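Local coordinates for probable primosomal replication protein n (Ralstonia solanacearum, PDB 4FDB), which binds single-stranded DNA as a homodimer and probably helps restart stalled replication forks by supporting PriA during primosome assembly, at the interface of chains A and B. Numbering follows the deposited sequence. Chains: chain A/B, Probable primosomal replication protein n.

Contact 1 and contact 2 are neighbouring patches of the homodimer interface, the centres of their C-alpha atoms about 9 Å apart. They share A:Leu5 and B:Leu77, and both draw on strands 3-14, 44-55, 70-79 and 87-96 of the OB-type fold typical of single-strand binding proteins. Contact 2 contains the two-fold centre, where the two copies of strand 3-14 pair antiparallel; contact 1 lies toward one flank, where the start of one such strand meets the partner's aromatic side chains. Two-fold symmetry gives contact 1 a twin on the opposite flank, so a paired centre is bordered by two such flanks.

Contact 1: the interface of chains A and B. Residues chain A 5, 7, 33, 46, 48; chain B 3, 76-78, 87.
B:Asn3 sets its CB over the face of the A:Tyr33 ring, 3.9 Å from the centroid, in a CH-pi contact. The side chains cross at about a right angle, with ring and amide planes 63° apart, so the amide is inclined to the ring and not stacked on it. Beside the ring, A:Leu7 lies alongside the asparagine and points the same way, its CD1 3.8 Å from B:Asn3 CB. An aromatic face and a methyl suit the aliphatic stem, leaving the polar end for other partners.

With CG between its backbone N and carbonyl carbon (chi1 63°), A:Phe48 carries its ring toward B:Asn3 and B:Leu77. It meets the amide tip to tip, ND2 lying in the ring plane at the edge, 3.6 Å from CE2. CE2 also comes 3.3 Å from B:Leu77 O, which lies to one side of the ring plane. The phenylalanine leans on aliphatic groups too: CZ packs 3.7 Å from B:Leu77 CB, while B:Leu87 crosses at about a right angle, its CD2 3.7 Å from A:Phe48 CB and both its methyls near ring atom CD1. A:Val46 CG1 lies at the ring edge and meets B:Ala78 CB, while CG2 meets B:Phe76; farther along, A:Leu5 CD2 reaches B:Leu77 CD1.

Behind this shell, B:Asn3 is held by its own chain. Its OD1 accepts from B:Leu77 N, the donor tilted 22° from the carbonyl plane, and ND2 donates to B:Leu77 O on an in-plane lone pair. An amide suits this place because it offers donor and acceptor to one strand residue, which fixes its rotation. A water links the subunits, 2.9 Å from A:Tyr33 OH and 3.0 Å from B:Asn3 ND2.

Contact 2: the interface of chains A and B. Residues chain A 3-5, 50, 77, 87; chain B 5-7, 50, 77.
A:Arg4 and B:Gln6 pair backbone to backbone in antiparallel register, A:Arg4 N donating to B:Gln6 O at 3.0 Å and B:Gln6 N to A:Arg4 O at 2.9 Å. This pairing joins the two copies of strand 3-14, with A:Leu5 opposite B:Leu5 at the two-fold centre.

Side chains alternate along the strands. The leucines point into the apolar side of the interface, where A:Leu5 and B:Leu5 cross at about a right angle and A:Leu5 CB lies 4.1 Å from B:Leu5 CD1. With CG anti to the backbone N (chi1 176°), B:Leu5 directs its other methyl, CD2, to A:Leu77 CD1 at 4.0 Å. That same A:Leu77 methyl also meets the tip of B:Ile50, CD1 to CD1, at 3.9 Å. B:Ile50 reaches it through CG1, which is anti to the backbone N (chi1 -171°), and this long branch suits a residue set back on strand 44-55. A:Leu87 approaches the isoleucine tip crosswise, its CD1 4.0 Å from B:Ile50 CD1. Branched aliphatic groups suit this side because their methyls pack against one another and need no polar partners.

On the opposite side, A:Arg4 is poorly ordered; as modelled, it and B:Gln6 extend alongside each other, pointing the same way, and NH2 makes a weak bond to OE1. This polar pair probably adds little to the backbone bonds. Flexible polar chains suit the face turned away from the leucines.

Together the paired backbones set the register of the subunits and the aliphatic cluster packs against one side of the paired strands, joining two single-strand DNA-binding folds into the PriB homodimer.

Contact 1: the interface of chains A and B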
loop_
_atom_site.group_PDB
_atom_site.type_symbol
_atom_site.label_atom_id
_atom_site.label_comp_id
_atom_site.label_asym_id
_atom_site.label_seq_id
_atom_site.Cartn_x
_atom_site.Cartn_y
_atom_site.Cartn_z
ATOM N N LEU A 5 -0.137 -5.313 -2.945
ATOM C CA LEU A 5 0.735 -5.049 -1.817
ATOM C C LEU A 5 1.158 -6.389 -1.221
ATOM O O LEU A 5 0.317 -7.261 -1.000
ATOM C CB LEU A 5 -0.006 -4.242 -0.746
ATOM C CG LEU A 5 0.814 -3.997 0.535
ATOM C CD1 LEU A 5 2.050 -3.161 0.215
ATOM C CD2 LEU A 5 0.001 -3.314 1.631
ATOM N N LEU A 7 3.182 -7.700 2.167
ATOM C CA LEU A 7 3.597 -7.127 3.424
ATOM C C LEU A 7 3.770 -8.250 4.429
ATOM O O LEU A 7 2.895 -9.098 4.556
ATOM C CB LEU A 7 2.544 -6.133 3.918
ATOM C CG LEU A 7 2.982 -5.198 5.059
ATOM C CD1 LEU A 7 4.061 -4.242 4.567
ATOM C CD2 LEU A 7 1.806 -4.409 5.589
ATOM N N TYR A 33 3.972 -3.017 10.677
ATOM C CA TYR A 33 5.162 -3.343 9.917
ATOM C C TYR A 33 6.407 -2.740 10.556
ATOM O O TYR A 33 6.425 -1.568 10.954
ATOM C CB TYR A 33 5.051 -2.845 8.453
ATOM C CG TYR A 33 6.335 -3.098 7.688
ATOM C CD1 TYR A 33 6.560 -4.311 7.052
ATOM C CD2 TYR A 33 7.351 -2.140 7.650
ATOM C CE1 TYR A 33 7.759 -4.557 6.393
ATOM C CE2 TYR A 33 8.537 -2.379 6.986
ATOM C CZ TYR A 33 8.738 -3.593 6.372
ATOM O OH TYR A 33 9.930 -3.823 5.721
ATOM N N VAL A 46 11.979 1.328 8.371
ATOM C CA VAL A 46 10.613 1.736 8.095
ATOM C C VAL A 46 9.735 1.086 9.143
ATOM O O VAL A 46 9.870 -0.108 9.404
ATOM C CB VAL A 46 10.169 1.278 6.689
ATOM C CG1 VAL A 46 8.668 1.521 6.485
ATOM C CG2 VAL A 46 10.985 1.994 5.613
ATOM N N PHE A 48 5.479 1.300 10.400
ATOM C CA PHE A 48 4.157 1.904 10.339
ATOM C C PHE A 48 3.114 0.867 10.706
ATOM O O PHE A 48 3.400 -0.337 10.754
ATOM C CB PHE A 48 3.874 2.475 8.926
ATOM C CG PHE A 48 3.856 1.440 7.833
ATOM C CD1 PHE A 48 2.664 0.820 7.459
ATOM C CD2 PHE A 48 5.021 1.105 7.160
ATOM C CE1 PHE A 48 2.641 -0.135 6.452
ATOM C CE2 PHE A 48 5.000 0.145 6.157
ATOM C CZ PHE A 48 3.815 -0.464 5.795
ATOM N N ASN B 3 7.876 -5.419 2.056
ATOM C CA ASN B 3 6.964 -4.279 2.052
ATOM C C ASN B 3 7.099 -3.769 0.644
ATOM O O ASN B 3 8.014 -3.004 0.347
ATOM C CB ASN B 3 7.418 -3.239 3.089
ATOM C CG ASN B 3 6.766 -1.855 2.906
ATOM O OD1 ASN B 3 5.823 -1.663 2.129
ATOM N ND2 ASN B 3 7.308 -0.874 3.616
ATOM N N PHE B 76 7.570 1.057 -1.841
ATOM C CA PHE B 76 7.203 0.589 -0.506
ATOM C C PHE B 76 6.383 1.622 0.233
ATOM O O PHE B 76 6.386 2.786 -0.127
ATOM C CB PHE B 76 8.456 0.229 0.300
ATOM C CG PHE B 76 9.413 1.385 0.524
ATOM C CD1 PHE B 76 9.370 2.125 1.701
ATOM C CD2 PHE B 76 10.380 1.697 -0.425
ATOM C CE1 PHE B 76 10.274 3.169 1.927
ATOM C CE2 PHE B 76 11.281 2.742 -0.214
ATOM C CZ PHE B 76 11.217 3.487 0.949
ATOM N N LEU B 77 5.639 1.186 1.248
ATOM C CA LEU B 77 4.873 2.121 2.064
ATOM C C LEU B 77 5.698 2.574 3.269
ATOM O O LEU B 77 6.512 1.823 3.784
ATOM C CB LEU B 77 3.599 1.457 2.584
ATOM C CG LEU B 77 2.593 1.076 1.501
ATOM C CD1 LEU B 77 1.398 0.368 2.147
ATOM C CD2 LEU B 77 2.140 2.310 0.737
ATOM N N ALA B 78 5.455 3.797 3.727
ATOM C CA ALA B 78 6.102 4.304 4.926
ATOM C C ALA B 78 5.225 5.363 5.557
ATOM O O ALA B 78 4.232 5.764 4.967
ATOM C CB ALA B 78 7.479 4.857 4.611
ATOM N N LEU B 87 0.092 7.501 5.595
ATOM C CA LEU B 87 1.121 6.760 4.875
ATOM C C LEU B 87 1.423 7.395 3.523
ATOM O O LEU B 87 0.604 8.100 2.954
ATOM C CB LEU B 87 0.698 5.310 4.650
ATOM C CG LEU B 87 0.451 4.441 5.882
ATOM C CD1 LEU B 87 0.206 3.013 5.416
ATOM C CD2 LEU B 87 1.631 4.521 6.842
HETATM O O HOH W 1 10.213 -1.410 4.210
#

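Contact 2: the interface of chains A and B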
loop_
_atom_site.group_PDB
_atom_site.type_symbol
_atom_site.label_atom_id
_atom_site.label_comp_id
_atom_site.label_asym_id
_atom_site.label_seq_id
_atom_site.Cartn_x
_atom_site.Cartn_y
_atom_site.Cartn_z
ATOM N N ASN A 3 -2.527 -3.595 -8.736
ATOM C CA ASN A 3 -2.663 -2.969 -7.424
ATOM C C ASN A 3 -2.414 -4.125 -6.494
ATOM O O ASN A 3 -3.331 -4.887 -6.196
ATOM C CB ASN A 3 -4.077 -2.391 -7.261
ATOM C CG ASN A 3 -4.446 -2.054 -5.803
ATOM O OD1 ASN A 3 -3.613 -2.061 -4.889
ATOM N ND2 ASN A 3 -5.728 -1.788 -5.589
ATOM N N ARG A 4 -1.162 -4.274 -6.064
ATOM C CA ARG A 4 -0.781 -5.447 -5.264
ATOM C C ARG A 4 0.225 -5.068 -4.201
ATOM O O ARG A 4 1.304 -4.571 -4.515
ATOM C CB ARG A 4 -0.175 -6.518 -6.180
ATOM C CG ARG A 4 0.248 -7.801 -5.469
ATOM C CD ARG A 4 0.513 -8.920 -6.470
ATOM N NE ARG A 4 0.835 -10.183 -5.810
ATOM C CZ ARG A 4 2.054 -10.714 -5.756
ATOM N NH1 ARG A 4 2.250 -11.867 -5.129
ATOM N NH2 ARG A 4 3.077 -10.098 -6.336
ATOM N N LEU A 5 -0.137 -5.313 -2.945
ATOM C CA LEU A 5 0.735 -5.049 -1.817
ATOM C C LEU A 5 1.158 -6.389 -1.221
ATOM O O LEU A 5 0.317 -7.261 -1.000
ATOM C CB LEU A 5 -0.006 -4.242 -0.746
ATOM C CG LEU A 5 0.814 -3.997 0.535
ATOM C CD1 LEU A 5 2.050 -3.161 0.215
ATOM C CD2 LEU A 5 0.001 -3.314 1.631
ATOM N N ILE A 50 -0.984 -0.293 9.628
ATOM C CA ILE A 50 -1.921 -0.129 8.517
ATOM C C ILE A 50 -3.216 -0.881 8.812
ATOM O O ILE A 50 -3.197 -1.991 9.348
ATOM C CB ILE A 50 -1.279 -0.589 7.191
ATOM C CG1 ILE A 50 -2.165 -0.225 5.996
ATOM C CG2 ILE A 50 -0.946 -2.089 7.242
ATOM C CD1 ILE A 50 -1.511 -0.547 4.640
ATOM N N LEU A 77 -4.868 -2.486 -2.211
ATOM C CA LEU A 77 -5.347 -1.323 -1.473
ATOM C C LEU A 77 -6.706 -0.875 -2.010
ATOM O O LEU A 77 -6.988 -1.021 -3.190
ATOM C CB LEU A 77 -4.371 -0.157 -1.620
ATOM C CG LEU A 77 -2.998 -0.392 -0.995
ATOM C CD1 LEU A 77 -2.103 0.820 -1.267
ATOM C CD2 LEU A 77 -3.130 -0.641 0.499
ATOM N N LEU A 87 -7.329 4.693 3.442
ATOM C CA LEU A 87 -7.181 3.451 2.692
ATOM C C LEU A 87 -7.142 2.242 3.619
ATOM O O LEU A 87 -6.803 2.345 4.787
ATOM C CB LEU A 87 -5.905 3.464 1.853
ATOM C CG LEU A 87 -5.777 4.534 0.770
ATOM C CD1 LEU A 87 -4.516 4.249 -0.034
ATOM C CD2 LEU A 87 -7.014 4.550 -0.119
ATOM N N LEU B 5 4.765 -2.486 -2.835
ATOM C CA LEU B 5 3.530 -2.136 -3.509
ATOM C C LEU B 5 3.824 -2.006 -5.001
ATOM O O LEU B 5 4.796 -1.354 -5.385
ATOM C CB LEU B 5 2.997 -0.798 -2.989
ATOM C CG LEU B 5 1.735 -0.298 -3.718
ATOM C CD1 LEU B 5 0.583 -1.275 -3.503
ATOM C CD2 LEU B 5 1.314 1.099 -3.273
ATOM N N GLN B 6 3.006 -2.652 -5.824
ATOM C CA GLN B 6 3.044 -2.452 -7.274
ATOM C C GLN B 6 1.736 -1.792 -7.645
ATOM O O GLN B 6 0.679 -2.270 -7.269
ATOM C CB GLN B 6 3.122 -3.789 -7.993
ATOM C CG GLN B 6 4.333 -4.637 -7.665
ATOM C CD GLN B 6 4.163 -6.051 -8.167
ATOM O OE1 GLN B 6 3.670 -6.923 -7.450
ATOM N NE2 GLN B 6 4.549 -6.283 -9.417
ATOM N N LEU B 7 1.801 -0.696 -8.390
ATOM C CA LEU B 7 0.600 0.055 -8.666
ATOM C C LEU B 7 0.728 0.672 -10.045
ATOM O O LEU B 7 1.749 1.274 -10.356
ATOM C CB LEU B 7 0.414 1.148 -7.612
ATOM C CG LEU B 7 -0.973 1.814 -7.567
ATOM C CD1 LEU B 7 -2.022 0.806 -7.114
ATOM C CD2 LEU B 7 -0.970 3.001 -6.633
ATOM N N ILE B 50 -3.652 8.105 -3.839
ATOM C CA ILE B 50 -2.650 7.832 -2.808
ATOM C C ILE B 50 -1.502 8.831 -2.920
ATOM O O ILE B 50 -1.069 9.179 -4.020
ATOM C CB ILE B 50 -2.154 6.374 -2.904
ATOM C CG1 ILE B 50 -1.271 6.014 -1.706
ATOM C CG2 ILE B 50 -1.451 6.128 -4.248
ATOM C CD1 ILE B 50 -0.854 4.532 -1.686
ATOM N N LEU B 77 5.639 1.186 1.248
ATOM C CA LEU B 77 4.873 2.121 2.064
ATOM C C LEU B 77 5.698 2.574 3.269
ATOM O O LEU B 77 6.512 1.823 3.784
ATOM C CB LEU B 77 3.599 1.457 2.584
ATOM C CG LEU B 77 2.593 1.076 1.501
ATOM C CD1 LEU B 77 1.398 0.368 2.147
ATOM C CD2 LEU B 77 2.140 2.310 0.737
#